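Local coordinates for BDI_3064 protein (Parabacteroides distasonis ATCC 8503, PDB 5Z06) that hydrolyses linear beta-1,2-glucan and beta-1,2-glucooligosaccharides of four or more units from the non-reducing end, releasing sophorose, at residues N425-Q437 and T469-I481. Sequence-based numbering, arbitrary orientation.
Sequences NLWKNVEWSWYKQ and TYMLAIMGPKYGI
W432 has CG anti to its carbonyl carbon (chi1 -56°), which lays the indole against the last turns of helix 467-475. A473 CA sits over the five-membered ring, 3.6 Å from its centroid, in a CH-pi contact. V430 CG1 covers the opposite face, and the indole lies between A473 and V430. L472 CB meets the six-membered ring at CZ2 of W432 (3.7 Å). W427 has CG anti to the backbone N (chi1 162°), which carries its CH2 to L472 CD2 (3.6 Å). P477 CD comes obliquely to within 3.5 Å of W427 NE1, and NE1 itself hydrogen-bonds D692. With W432 cut back to an alanine, a gap is likely to open between A473 and V430, and L472 CB would probably lose its indole neighbour.

The contact joins the ends of two helices, 414-428 and 467-475, and the loops that follow them. Segment 469-481 falls in the glucoamylase-like family region of this GH144 enzyme, consistent with the (alpha/alpha)6-type helical domain of this clan. Helix 392-408 also touches both tryptophans, through L403 and L392. An inverse gamma turn centred on E431 is closed by a weak W432 N to V430 O bond. E431 CG stands over the Y479 ring, 3.7 Å from the centroid and 7° off the normal, and the E431 carboxylate hydrogen-bonds H365. K478 CG lies on the other face of that ring. S433 N donates to Y479 O (3.1 Å) in the carbonyl plane, and S433 OG adds a weak bond to the same oxygen. A water joins N429 OD1 to Y479 OH.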
ATOM      1  N   ASN A 425      18.261   8.669  23.963  1.00 29.02           N
ATOM      2  CA  ASN A 425      17.347   8.655  25.103  1.00 31.86           C
ATOM      3  C   ASN A 425      16.068   7.850  24.841  1.00 33.18           C
ATOM      4  O   ASN A 425      15.659   7.029  25.677  1.00 31.59           O
ATOM      5  CB  ASN A 425      17.057  10.093  25.585  1.00 34.70           C
ATOM      6  CG  ASN A 425      18.175  10.626  26.457  1.00 40.52           C
ATOM      7  OD1 ASN A 425      18.584   9.967  27.412  1.00 47.79           O
ATOM      8  ND2 ASN A 425      18.706  11.792  26.122  1.00 46.44           N
ATOM      9  N   LEU A 426      15.459   8.063  23.673  1.00 32.42           N
ATOM     10  CA  LEU A 426      14.341   7.231  23.236  1.00 33.13           C
ATOM     11  C   LEU A 426      14.720   5.748  23.251  1.00 31.43           C
ATOM     12  O   LEU A 426      14.005   4.915  23.827  1.00 31.07           O
ATOM     13  CB  LEU A 426      13.888   7.648  21.839  1.00 34.61           C
ATOM     14  CG  LEU A 426      13.011   8.896  21.782  1.00 33.93           C
ATOM     15  CD1 LEU A 426      12.978   9.441  20.364  1.00 34.81           C
ATOM     16  CD2 LEU A 426      11.596   8.594  22.243  1.00 35.95           C
ATOM     17  N   TRP A 427      15.861   5.446  22.638  1.00 28.34           N
ATOM     18  CA  TRP A 427      16.396   4.089  22.577  1.00 28.91           C
ATOM     19  C   TRP A 427      16.668   3.463  23.964  1.00 30.50           C
ATOM     20  O   TRP A 427      16.216   2.355  24.239  1.00 28.80           O
ATOM     21  CB  TRP A 427      17.663   4.091  21.743  1.00 27.75           C
ATOM     22  CG  TRP A 427      18.577   2.931  21.884  1.00 27.67           C
ATOM     23  CD1 TRP A 427      19.875   2.985  22.272  1.00 26.40           C
ATOM     24  CD2 TRP A 427      18.296   1.556  21.598  1.00 27.30           C
ATOM     25  NE1 TRP A 427      20.431   1.740  22.225  1.00 27.18           N
ATOM     26  CE2 TRP A 427      19.483   0.837  21.828  1.00 27.70           C
ATOM     27  CE3 TRP A 427      17.171   0.869  21.166  1.00 27.35           C
ATOM     28  CZ2 TRP A 427      19.572  -0.544  21.655  1.00 27.91           C
ATOM     29  CZ3 TRP A 427      17.257  -0.503  20.987  1.00 27.06           C
ATOM     30  CH2 TRP A 427      18.443  -1.196  21.240  1.00 27.77           C
ATOM     31  N   LYS A 428      17.400   4.173  24.809  1.00 31.57           N
ATOM     32  CA  LYS A 428      17.712   3.673  26.151  1.00 36.13           C
ATOM     33  C   LYS A 428      16.470   3.384  26.954  1.00 34.48           C
ATOM     34  O   LYS A 428      16.466   2.468  27.777  1.00 33.96           O
ATOM     35  CB  LYS A 428      18.566   4.666  26.940  1.00 40.66           C
ATOM     36  CG  LYS A 428      20.039   4.628  26.577  1.00 49.07           C
ATOM     37  CD  LYS A 428      20.743   5.946  26.893  1.00 53.88           C
ATOM     38  CE  LYS A 428      22.253   5.824  26.716  1.00 55.35           C
ATOM     39  NZ  LYS A 428      22.842   7.184  26.573  1.00 57.99           N
ATOM     40  N   ASN A 429      15.425   4.177  26.724  1.00 33.14           N
ATOM     41  CA  ASN A 429      14.211   4.055  27.517  1.00 34.22           C
ATOM     42  C   ASN A 429      13.188   3.073  27.014  1.00 28.94           C
ATOM     43  O   ASN A 429      12.166   2.916  27.666  1.00 29.57           O
ATOM     44  CB  ASN A 429      13.598   5.441  27.776  1.00 36.00           C
ATOM     45  CG  ASN A 429      14.474   6.268  28.679  1.00 36.97           C
ATOM     46  OD1 ASN A 429      15.035   5.746  29.637  1.00 42.24           O
ATOM     47  ND2 ASN A 429      14.633   7.531  28.362  1.00 38.05           N
ATOM     48  N   VAL A 430      13.451   2.377  25.913  1.00 28.73           N
ATOM     49  CA  VAL A 430      12.556   1.293  25.513  1.00 28.17           C
ATOM     50  C   VAL A 430      12.771   0.158  26.510  1.00 28.19           C
ATOM     51  O   VAL A 430      13.824  -0.503  26.517  1.00 28.49           O
ATOM     52  CB  VAL A 430      12.803   0.754  24.091  1.00 27.58           C
ATOM     53  CG1 VAL A 430      11.807  -0.358  23.791  1.00 26.18           C
ATOM     54  CG2 VAL A 430      12.677   1.847  23.057  1.00 26.52           C
ATOM     55  N   GLU A 431      11.776  -0.076  27.351  1.00 30.92           N
ATOM     56  CA  GLU A 431      11.890  -1.137  28.358  1.00 31.46           C
ATOM     57  C   GLU A 431      11.585  -2.504  27.744  1.00 30.31           C
ATOM     58  O   GLU A 431      10.522  -3.089  27.982  1.00 27.65           O
ATOM     59  CB  GLU A 431      10.977  -0.860  29.543  1.00 33.77           C
ATOM     60  CG  GLU A 431      11.212   0.479  30.203  1.00 34.86           C
ATOM     61  CD  GLU A 431      10.045   0.907  31.070  1.00 37.32           C
ATOM     62  OE1 GLU A 431       9.470   0.027  31.760  1.00 41.48           O
ATOM     63  OE2 GLU A 431       9.709   2.114  31.054  1.00 33.34           O
ATOM     64  N   TRP A 432      12.535  -3.014  26.964  1.00 29.32           N
ATOM     65  CA  TRP A 432      12.388  -4.322  26.305  1.00 28.78           C
ATOM     66  C   TRP A 432      12.025  -5.418  27.314  1.00 29.52           C
ATOM     67  O   TRP A 432      11.139  -6.228  27.064  1.00 29.33           O
ATOM     68  CB  TRP A 432      13.662  -4.724  25.544  1.00 28.61           C
ATOM     69  CG  TRP A 432      14.101  -3.711  24.530  1.00 27.83           C
ATOM     70  CD1 TRP A 432      15.080  -2.798  24.679  1.00 26.67           C
ATOM     71  CD2 TRP A 432      13.565  -3.515  23.219  1.00 28.54           C
ATOM     72  NE1 TRP A 432      15.208  -2.043  23.547  1.00 27.24           N
ATOM     73  CE2 TRP A 432      14.277  -2.457  22.636  1.00 29.03           C
ATOM     74  CE3 TRP A 432      12.550  -4.124  22.488  1.00 28.94           C
ATOM     75  CZ2 TRP A 432      13.988  -1.982  21.368  1.00 28.23           C
ATOM     76  CZ3 TRP A 432      12.286  -3.663  21.224  1.00 29.91           C
ATOM     77  CH2 TRP A 432      12.998  -2.590  20.685  1.00 29.14           C
ATOM     78  N   SER A 433      12.708  -5.413  28.455  1.00 31.34           N
ATOM     79  CA  SER A 433      12.515  -6.403  29.515  1.00 31.56           C
ATOM     80  C   SER A 433      11.099  -6.446  30.017  1.00 30.94           C
ATOM     81  O   SER A 433      10.616  -7.509  30.360  1.00 34.43           O
ATOM     82  CB  SER A 433      13.468  -6.146  30.684  1.00 31.75           C
ATOM     83  OG  SER A 433      13.418  -4.795  31.085  1.00 31.45           O
ATOM     84  N   TRP A 434      10.437  -5.293  30.063  1.00 31.93           N
ATOM     85  CA  TRP A 434       9.046  -5.216  30.416  1.00 30.65           C
ATOM     86  C   TRP A 434       8.204  -6.145  29.561  1.00 31.53           C
ATOM     87  O   TRP A 434       7.301  -6.796  30.065  1.00 29.51           O
ATOM     88  CB  TRP A 434       8.498  -3.801  30.246  1.00 32.75           C
ATOM     89  CG  TRP A 434       7.048  -3.754  30.522  1.00 33.52           C
ATOM     90  CD1 TRP A 434       6.042  -3.776  29.599  1.00 35.56           C
ATOM     91  CD2 TRP A 434       6.416  -3.776  31.809  1.00 35.68           C
ATOM     92  NE1 TRP A 434       4.826  -3.779  30.226  1.00 33.86           N
ATOM     93  CE2 TRP A 434       5.020  -3.766  31.584  1.00 37.37           C
ATOM     94  CE3 TRP A 434       6.891  -3.769  33.127  1.00 35.25           C
ATOM     95  CZ2 TRP A 434       4.088  -3.749  32.635  1.00 36.19           C
ATOM     96  CZ3 TRP A 434       5.969  -3.744  34.166  1.00 35.88           C
ATOM     97  CH2 TRP A 434       4.583  -3.750  33.914  1.00 37.33           C
ATOM     98  N   TYR A 435       8.517  -6.214  28.270  1.00 31.15           N
ATOM     99  CA  TYR A 435       7.729  -7.024  27.339  1.00 31.36           C
ATOM    100  C   TYR A 435       7.946  -8.542  27.448  1.00 32.57           C
ATOM    101  O   TYR A 435       7.368  -9.315  26.681  1.00 34.64           O
ATOM    102  CB  TYR A 435       7.910  -6.494  25.909  1.00 28.42           C
ATOM    103  CG  TYR A 435       7.148  -5.228  25.755  1.00 26.92           C
ATOM    104  CD1 TYR A 435       7.656  -4.025  26.228  1.00 26.72           C
ATOM    105  CD2 TYR A 435       5.873  -5.230  25.205  1.00 26.28           C
ATOM    106  CE1 TYR A 435       6.917  -2.855  26.123  1.00 26.13           C
ATOM    107  CE2 TYR A 435       5.130  -4.056  25.098  1.00 25.18           C
ATOM    108  CZ  TYR A 435       5.657  -2.883  25.564  1.00 25.07           C
ATOM    109  OH  TYR A 435       4.922  -1.741  25.453  1.00 26.09           O
ATOM    110  N   LYS A 436       8.790  -8.961  28.385  1.00 33.60           N
ATOM    111  CA  LYS A 436       8.833 -10.347  28.825  1.00 34.35           C
ATOM    112  C   LYS A 436       7.563 -10.789  29.542  1.00 34.08           C
ATOM    113  O   LYS A 436       7.259 -11.978  29.546  1.00 34.87           O
ATOM    114  CB  LYS A 436      10.030 -10.582  29.742  1.00 35.44           C
ATOM    115  CG  LYS A 436      11.368 -10.560  29.019  1.00 37.03           C
ATOM    116  CD  LYS A 436      12.544 -10.651  29.965  1.00 37.91           C
ATOM    117  CE  LYS A 436      12.555 -11.985  30.686  1.00 41.16           C
ATOM    118  NZ  LYS A 436      13.708 -12.064  31.604  1.00 43.77           N
ATOM    119  N   GLN A 437       6.851  -9.846  30.162  1.00 33.80           N
ATOM    120  CA  GLN A 437       5.607 -10.099  30.889  1.00 34.10           C
ATOM    121  C   GLN A 437       5.886 -10.742  32.234  1.00 34.59           C
ATOM    122  O   GLN A 437       5.367 -10.286  33.235  1.00 33.44           O
ATOM    123  CB  GLN A 437       4.568 -10.924  30.096  1.00 33.87           C
ATOM    124  CG  GLN A 437       3.325 -11.306  30.920  1.00 34.27           C
ATOM    125  CD  GLN A 437       2.163 -11.855  30.108  1.00 33.98           C
ATOM    126  OE1 GLN A 437       2.242 -12.058  28.884  1.00 36.28           O
ATOM    127  NE2 GLN A 437       1.065 -12.082  30.789  1.00 34.29           N
ATOM    128  N   THR A 469      13.344  -7.637  16.835  1.00 29.10           N
ATOM    129  CA  THR A 469      12.715  -7.393  18.133  1.00 28.18           C
ATOM    130  C   THR A 469      13.535  -8.027  19.263  1.00 29.39           C
ATOM    131  O   THR A 469      13.798  -7.399  20.307  1.00 30.99           O
ATOM    132  CB  THR A 469      11.273  -7.920  18.153  1.00 28.36           C
ATOM    133  OG1 THR A 469      10.616  -7.598  16.913  1.00 26.04           O
ATOM    134  CG2 THR A 469      10.519  -7.317  19.312  1.00 28.24           C
ATOM    135  N   TYR A 470      13.969  -9.255  19.046  1.00 28.47           N
ATOM    136  CA  TYR A 470      14.867  -9.903  20.000  1.00 30.59           C
ATOM    137  C   TYR A 470      16.243  -9.291  19.964  1.00 29.07           C
ATOM    138  O   TYR A 470      16.846  -9.073  20.992  1.00 29.33           O
ATOM    139  CB  TYR A 470      14.950 -11.403  19.769  1.00 30.35           C
ATOM    140  CG  TYR A 470      13.780 -12.124  20.354  1.00 29.75           C
ATOM    141  CD1 TYR A 470      12.622 -12.321  19.617  1.00 28.28           C
ATOM    142  CD2 TYR A 470      13.821 -12.589  21.670  1.00 30.21           C
ATOM    143  CE1 TYR A 470      11.559 -12.996  20.157  1.00 29.14           C
ATOM    144  CE2 TYR A 470      12.749 -13.250  22.222  1.00 28.36           C
ATOM    145  CZ  TYR A 470      11.624 -13.446  21.466  1.00 29.76           C
ATOM    146  OH  TYR A 470      10.563 -14.101  22.033  1.00 29.89           O
ATOM    147  N   MET A 471      16.722  -8.992  18.772  1.00 30.19           N
ATOM    148  CA  MET A 471      18.032  -8.393  18.638  1.00 30.91           C
ATOM    149  C   MET A 471      18.069  -7.119  19.447  1.00 29.29           C
ATOM    150  O   MET A 471      18.931  -6.969  20.305  1.00 29.76           O
ATOM    151  CB  MET A 471      18.357  -8.085  17.193  1.00 32.92           C
ATOM    152  CG  MET A 471      18.570  -9.318  16.354  1.00 36.32           C
ATOM    153  SD  MET A 471      20.190 -10.034  16.640  1.00 40.97           S
ATOM    154  CE  MET A 471      19.687 -11.730  16.481  1.00 42.93           C
ATOM    155  N   LEU A 472      17.117  -6.230  19.195  1.00 26.22           N
ATOM    156  CA  LEU A 472      17.145  -4.924  19.833  1.00 27.05           C
ATOM    157  C   LEU A 472      16.890  -5.025  21.307  1.00 26.72           C
ATOM    158  O   LEU A 472      17.529  -4.314  22.080  1.00 29.10           O
ATOM    159  CB  LEU A 472      16.207  -3.933  19.163  1.00 26.03           C
ATOM    160  CG  LEU A 472      16.731  -3.499  17.788  1.00 27.07           C
ATOM    161  CD1 LEU A 472      15.650  -2.759  17.006  1.00 27.98           C
ATOM    162  CD2 LEU A 472      17.940  -2.594  17.913  1.00 27.57           C
ATOM    163  N   ALA A 473      15.997  -5.929  21.697  1.00 24.72           N
ATOM    164  CA  ALA A 473      15.755  -6.199  23.100  1.00 24.98           C
ATOM    165  C   ALA A 473      17.029  -6.561  23.835  1.00 25.52           C
ATOM    166  O   ALA A 473      17.242  -6.094  24.922  1.00 27.66           O
ATOM    167  CB  ALA A 473      14.711  -7.289  23.277  1.00 24.52           C
ATOM    168  N   ILE A 474      17.861  -7.380  23.208  1.00 26.61           N
ATOM    169  CA  ILE A 474      19.132  -7.833  23.746  1.00 26.32           C
ATOM    170  C   ILE A 474      20.223  -6.736  23.657  1.00 28.85           C
ATOM    171  O   ILE A 474      21.188  -6.718  24.441  1.00 27.98           O
ATOM    172  CB  ILE A 474      19.560  -9.114  22.970  1.00 26.16           C
ATOM    173  CG1 ILE A 474      18.569 -10.259  23.248  1.00 25.92           C
ATOM    174  CG2 ILE A 474      20.973  -9.582  23.330  1.00 25.19           C
ATOM    175  CD1 ILE A 474      18.634 -11.397  22.245  1.00 26.57           C
ATOM    176  N   MET A 475      20.092  -5.840  22.690  1.00 28.41           N
ATOM    177  CA  MET A 475      21.048  -4.732  22.531  1.00 27.99           C
ATOM    178  C   MET A 475      20.725  -3.571  23.420  1.00 27.95           C
ATOM    179  O   MET A 475      21.576  -2.721  23.643  1.00 28.75           O
ATOM    180  CB  MET A 475      21.045  -4.242  21.093  1.00 27.35           C
ATOM    181  CG  MET A 475      21.483  -5.301  20.094  1.00 27.09           C
ATOM    182  SD  MET A 475      20.823  -4.948  18.453  1.00 28.08           S
ATOM    183  CE  MET A 475      21.632  -6.267  17.542  1.00 26.38           C
ATOM    184  N   GLY A 476      19.485  -3.499  23.898  1.00 30.04           N
ATOM    185  CA  GLY A 476      19.044  -2.422  24.778  1.00 30.90           C
ATOM    186  C   GLY A 476      20.032  -2.285  25.919  1.00 32.18           C
ATOM    187  O   GLY A 476      20.279  -3.258  26.618  1.00 31.88           O
ATOM    188  N   PRO A 477      20.630  -1.093  26.090  1.00 33.43           N
ATOM    189  CA  PRO A 477      21.707  -0.958  27.060  1.00 33.01           C
ATOM    190  C   PRO A 477      21.224  -0.885  28.504  1.00 33.92           C
ATOM    191  O   PRO A 477      21.949  -1.277  29.409  1.00 39.31           O
ATOM    192  CB  PRO A 477      22.372   0.355  26.643  1.00 32.19           C
ATOM    193  CG  PRO A 477      21.232   1.161  26.118  1.00 33.20           C
ATOM    194  CD  PRO A 477      20.407   0.166  25.349  1.00 33.65           C
ATOM    195  N   LYS A 478      20.027  -0.368  28.725  1.00 35.65           N
ATOM    196  CA  LYS A 478      19.499  -0.227  30.072  1.00 37.71           C
ATOM    197  C   LYS A 478      18.497  -1.342  30.424  1.00 35.58           C
ATOM    198  O   LYS A 478      18.539  -1.906  31.507  1.00 36.10           O
ATOM    199  CB  LYS A 478      18.842   1.137  30.222  1.00 41.91           C
ATOM    200  CG  LYS A 478      18.349   1.407  31.624  1.00 46.83           C
ATOM    201  CD  LYS A 478      17.978   2.863  31.795  1.00 54.25           C
ATOM    202  CE  LYS A 478      17.588   3.100  33.239  1.00 56.80           C
ATOM    203  NZ  LYS A 478      17.152   4.504  33.357  1.00 60.78           N
ATOM    204  N   TYR A 479      17.576  -1.629  29.519  1.00 34.44           N
ATOM    205  CA  TYR A 479      16.476  -2.542  29.802  1.00 33.27           C
ATOM    206  C   TYR A 479      16.573  -3.754  28.915  1.00 31.16           C
ATOM    207  O   TYR A 479      15.559  -4.289  28.497  1.00 33.11           O
ATOM    208  CB  TYR A 479      15.156  -1.843  29.581  1.00 33.44           C
ATOM    209  CG  TYR A 479      14.927  -0.669  30.495  1.00 35.06           C
ATOM    210  CD1 TYR A 479      14.639  -0.870  31.845  1.00 34.39           C
ATOM    211  CD2 TYR A 479      14.971   0.640  30.008  1.00 32.91           C
ATOM    212  CE1 TYR A 479      14.410   0.198  32.688  1.00 35.46           C
ATOM    213  CE2 TYR A 479      14.742   1.724  30.834  1.00 33.01           C
ATOM    214  CZ  TYR A 479      14.466   1.498  32.176  1.00 36.45           C
ATOM    215  OH  TYR A 479      14.236   2.552  33.018  1.00 37.45           O
ATOM    216  N   GLY A 480      17.807  -4.183  28.654  1.00 29.76           N
ATOM    217  CA  GLY A 480      18.067  -5.297  27.811  1.00 29.19           C
ATOM    218  C   GLY A 480      17.552  -6.560  28.439  1.00 31.56           C
ATOM    219  O   GLY A 480      17.307  -6.629  29.643  1.00 32.75           O
ATOM    220  N   ILE A 481      17.355  -7.544  27.586  1.00 31.17           N
ATOM    221  CA  ILE A 481      17.028  -8.879  28.010  1.00 32.38           C
ATOM    222  C   ILE A 481      18.272  -9.711  27.744  1.00 32.57           C
ATOM    223  O   ILE A 481      19.188  -9.315  27.004  1.00 30.71           O
ATOM    224  CB  ILE A 481      15.789  -9.442  27.282  1.00 31.23           C
ATOM    225  CG1 ILE A 481      16.059  -9.671  25.790  1.00 30.68           C
ATOM    226  CG2 ILE A 481      14.595  -8.524  27.497  1.00 30.51           C
ATOM    227  CD1 ILE A 481      14.850 -10.236  25.061  1.00 33.14           C
TER
HETATM  228  O   HOH W   1      17.559   0.277  27.242  1.00 31.04           O
HETATM  229  O   HOH W   2      12.905   4.776  31.630  1.00 38.43           O